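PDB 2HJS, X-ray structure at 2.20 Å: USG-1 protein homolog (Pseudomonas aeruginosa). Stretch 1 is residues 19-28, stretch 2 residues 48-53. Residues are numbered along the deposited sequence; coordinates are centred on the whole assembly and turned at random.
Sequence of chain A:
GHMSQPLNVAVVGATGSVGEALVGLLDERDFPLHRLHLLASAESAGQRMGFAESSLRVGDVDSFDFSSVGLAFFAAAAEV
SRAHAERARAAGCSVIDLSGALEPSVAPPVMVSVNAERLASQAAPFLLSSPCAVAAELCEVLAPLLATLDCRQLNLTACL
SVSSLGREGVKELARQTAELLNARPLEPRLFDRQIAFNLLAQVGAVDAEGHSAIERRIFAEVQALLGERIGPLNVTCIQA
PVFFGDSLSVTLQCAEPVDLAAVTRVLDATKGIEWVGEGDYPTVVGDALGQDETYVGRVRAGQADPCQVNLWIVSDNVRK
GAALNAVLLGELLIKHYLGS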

# COMPACT_ATOMS: atom_id res chain seq x y z
N GLY A 19 2.67 -6.99 -25.03
CA GLY A 19 2.51 -7.31 -26.45
C GLY A 19 1.90 -8.68 -26.66
O GLY A 19 0.99 -8.85 -27.47
N GLU A 20 2.41 -9.66 -25.92
CA GLU A 20 1.91 -11.04 -25.95
C GLU A 20 0.42 -11.13 -25.53
O GLU A 20 -0.38 -11.85 -26.15
N ALA A 21 0.04 -10.41 -24.48
CA ALA A 21 -1.36 -10.43 -24.03
C ALA A 21 -2.22 -9.81 -25.12
O ALA A 21 -3.31 -10.28 -25.39
N LEU A 22 -1.71 -8.77 -25.76
CA LEU A 22 -2.49 -8.05 -26.75
C LEU A 22 -2.74 -8.93 -27.98
O LEU A 22 -3.84 -8.93 -28.52
N VAL A 23 -1.73 -9.70 -28.39
CA VAL A 23 -1.88 -10.62 -29.52
C VAL A 23 -2.91 -11.70 -29.18
O VAL A 23 -3.77 -12.02 -30.01
N GLY A 24 -2.85 -12.26 -27.98
CA GLY A 24 -3.84 -13.24 -27.55
C GLY A 24 -5.26 -12.65 -27.56
O GLY A 24 -6.21 -13.32 -27.93
N LEU A 25 -5.40 -11.39 -27.15
CA LEU A 25 -6.70 -10.73 -27.18
C LEU A 25 -7.25 -10.47 -28.58
O LEU A 25 -8.47 -10.51 -28.77
N LEU A 26 -6.37 -10.16 -29.54
CA LEU A 26 -6.78 -10.03 -30.92
C LEU A 26 -7.42 -11.33 -31.40
O LEU A 26 -8.39 -11.29 -32.15
N ASP A 27 -6.89 -12.46 -30.95
CA ASP A 27 -7.38 -13.77 -31.39
C ASP A 27 -8.70 -14.07 -30.64
O ASP A 27 -9.74 -14.32 -31.27
N GLU A 28 -8.66 -13.99 -29.31
CA GLU A 28 -9.82 -14.21 -28.44
C GLU A 28 -11.07 -13.42 -28.82
O GLU A 28 -12.19 -13.94 -28.73
N ARG A 48 9.25 -17.36 -32.82
CA ARG A 48 7.88 -17.60 -33.28
C ARG A 48 6.86 -17.46 -32.14
O ARG A 48 7.19 -17.68 -30.98
N MSE A 49 5.64 -17.08 -32.50
CA MSE A 49 4.55 -16.96 -31.53
C MSE A 49 3.28 -17.53 -32.09
O MSE A 49 3.02 -17.42 -33.28
N GLY A 50 2.48 -18.12 -31.20
CA GLY A 50 1.18 -18.66 -31.57
C GLY A 50 0.16 -17.57 -31.79
O GLY A 50 0.12 -16.58 -31.06
N PHE A 51 -0.66 -17.75 -32.83
CA PHE A 51 -1.81 -16.90 -33.09
C PHE A 51 -2.87 -17.68 -33.86
O PHE A 51 -2.59 -18.21 -34.97
N ALA A 52 -4.07 -17.75 -33.29
CA ALA A 52 -5.19 -18.48 -33.92
C ALA A 52 -4.79 -19.89 -34.38
O ALA A 52 -5.09 -20.28 -35.52
N GLU A 53 -4.09 -20.61 -33.50
CA GLU A 53 -3.60 -22.01 -33.73
C GLU A 53 -2.44 -22.16 -34.72
O GLU A 53 -1.85 -23.25 -34.87

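The apolar centre of this contact is built from Val23 on the helix and from Met49 and Phe51 on the strand. Helix and strand run in roughly the same direction, their axes 31° apart and 8.8 Å at closest approach, a gap that side chains of moderate size can bridge. Val23 points toward the strand with chi1 at 170° (t), and its CG1 lies 3.7 Å from CD1 of Phe51. A short, branched side chain suits this place: it is buried, and it offers methyl carbon to the ring without needing to reach far.

Phe51 has the most surface covered of any residue here. Its CA-to-CB bond points sideways, yet with chi1 at 177° (t) and chi2 at 81° the ring comes nearer to the helix. There it spans one helical turn, from Val23 to Leu26 and Asp27. Leu26, with chi1 m and chi2 t, points toward the strand and meets the edge of the ring, its CB 4.1 Å from CE1 of Phe51. CB of Asp27 approaches the same CE1 of Phe51 more closely, at 3.6 Å, so even this acidic residue gives its aliphatic carbon to the packing.

Toward the start of the first stretch, Met49 extends the apolar contact from Val23 to Glu20. It is present as selenomethionine, and its long, unbranched side chain points toward the helix in the m, t, p conformation. CE of Met49 lies 4.4 Å from CB of Val23 and 3.7 Å from CG of Glu20. The CA-to-CB bond of Glu20 points sideways relative to the strand, with chi1 and chi2 both t; its methylene carbon lies against Met49, while its carboxylate oxygen OE1 is hydrogen-bonded elsewhere in the structure. Between Met49 and Phe51, Gly50 brings no side chain to the interface, and its O is 4.3 Å from CG1 of Val23.

The polar edge lies at the other end, where the backbones draw close: CA of Asp27 and CA of Ala52 are 5.8 Å apart. Asp27 points toward the second stretch, and chi1 at -179° (t) carries its carboxylate to the backbone just beyond the strand. Ala52 N donates a hydrogen bond to OD2 of Asp27 over 2.9 Å, with an N-H...O angle of 134°, bent well away from linear. A short acidic side chain is apt here, since it can accept from a main-chain amide across so narrow a gap. The small methyl of Ala52 fits beside the carboxylate, its CB 3.6 Å from OD1 of Asp27.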

# COMPACT_ATOMS: atom_id res chain seq x y z
CB GLU A 20 2.76 -11.89 -25.00
CG GLU A 20 2.71 -13.39 -25.23
CD GLU A 20 3.21 -14.21 -24.02
OE1 GLU A 20 3.60 -13.62 -22.98
OE2 GLU A 20 3.18 -15.46 -24.10
CB ALA A 21 -1.52 -9.67 -22.69
CB LEU A 22 -1.80 -6.74 -27.11
CG LEU A 22 -2.63 -5.71 -27.87
CD1 LEU A 22 -2.06 -4.34 -27.62
CD2 LEU A 22 -2.73 -6.00 -29.39
CB VAL A 23 -0.53 -11.24 -29.94
CG1 VAL A 23 -0.74 -12.37 -30.94
CG2 VAL A 23 0.40 -10.14 -30.53
CB LEU A 25 -6.65 -9.41 -26.42
CG LEU A 25 -6.55 -9.56 -24.90
CD1 LEU A 25 -6.26 -8.20 -24.30
CD2 LEU A 25 -7.81 -10.19 -24.30
CB LEU A 26 -5.60 -9.66 -31.84
CG LEU A 26 -4.97 -8.29 -31.57
CD1 LEU A 26 -3.80 -8.07 -32.53
CD2 LEU A 26 -6.01 -7.16 -31.64
CB ASP A 27 -6.28 -14.78 -31.09
CG ASP A 27 -6.63 -16.19 -31.51
OD1 ASP A 27 -7.62 -16.42 -32.26
OD2 ASP A 27 -5.87 -17.10 -31.10
CB GLU A 28 -9.48 -13.75 -27.01
CG GLU A 28 -9.38 -14.81 -25.97
CD GLU A 28 -9.29 -14.19 -24.56
OE1 GLU A 28 -8.17 -14.24 -23.97
OE2 GLU A 28 -10.33 -13.64 -24.08
CB ARG A 48 7.77 -18.96 -33.98
CG ARG A 48 8.70 -19.13 -35.19
CD ARG A 48 8.27 -20.27 -36.14
NE ARG A 48 7.23 -19.86 -37.10
CZ ARG A 48 7.46 -19.40 -38.34
NH1 ARG A 48 8.70 -19.28 -38.81
NH2 ARG A 48 6.43 -19.06 -39.11
CB MSE A 49 4.31 -15.51 -31.15
CG MSE A 49 5.40 -14.88 -30.34
SE MSE A 49 4.93 -13.04 -29.91
CE MSE A 49 3.23 -13.31 -28.93
CB PHE A 51 -1.44 -15.63 -33.86
CG PHE A 51 -2.63 -14.77 -34.21
CD1 PHE A 51 -3.18 -13.90 -33.25
CD2 PHE A 51 -3.22 -14.85 -35.47
CE1 PHE A 51 -4.30 -13.10 -33.56
CE2 PHE A 51 -4.33 -14.07 -35.79
CZ PHE A 51 -4.87 -13.18 -34.82
CB ALA A 52 -5.77 -17.67 -35.09
CB GLU A 53 -4.76 -22.98 -34.07
CG GLU A 53 -5.81 -23.08 -32.95
CD GLU A 53 -7.04 -23.92 -33.31
OE1 GLU A 53 -7.14 -24.46 -34.44
OE2 GLU A 53 -7.93 -24.04 -32.42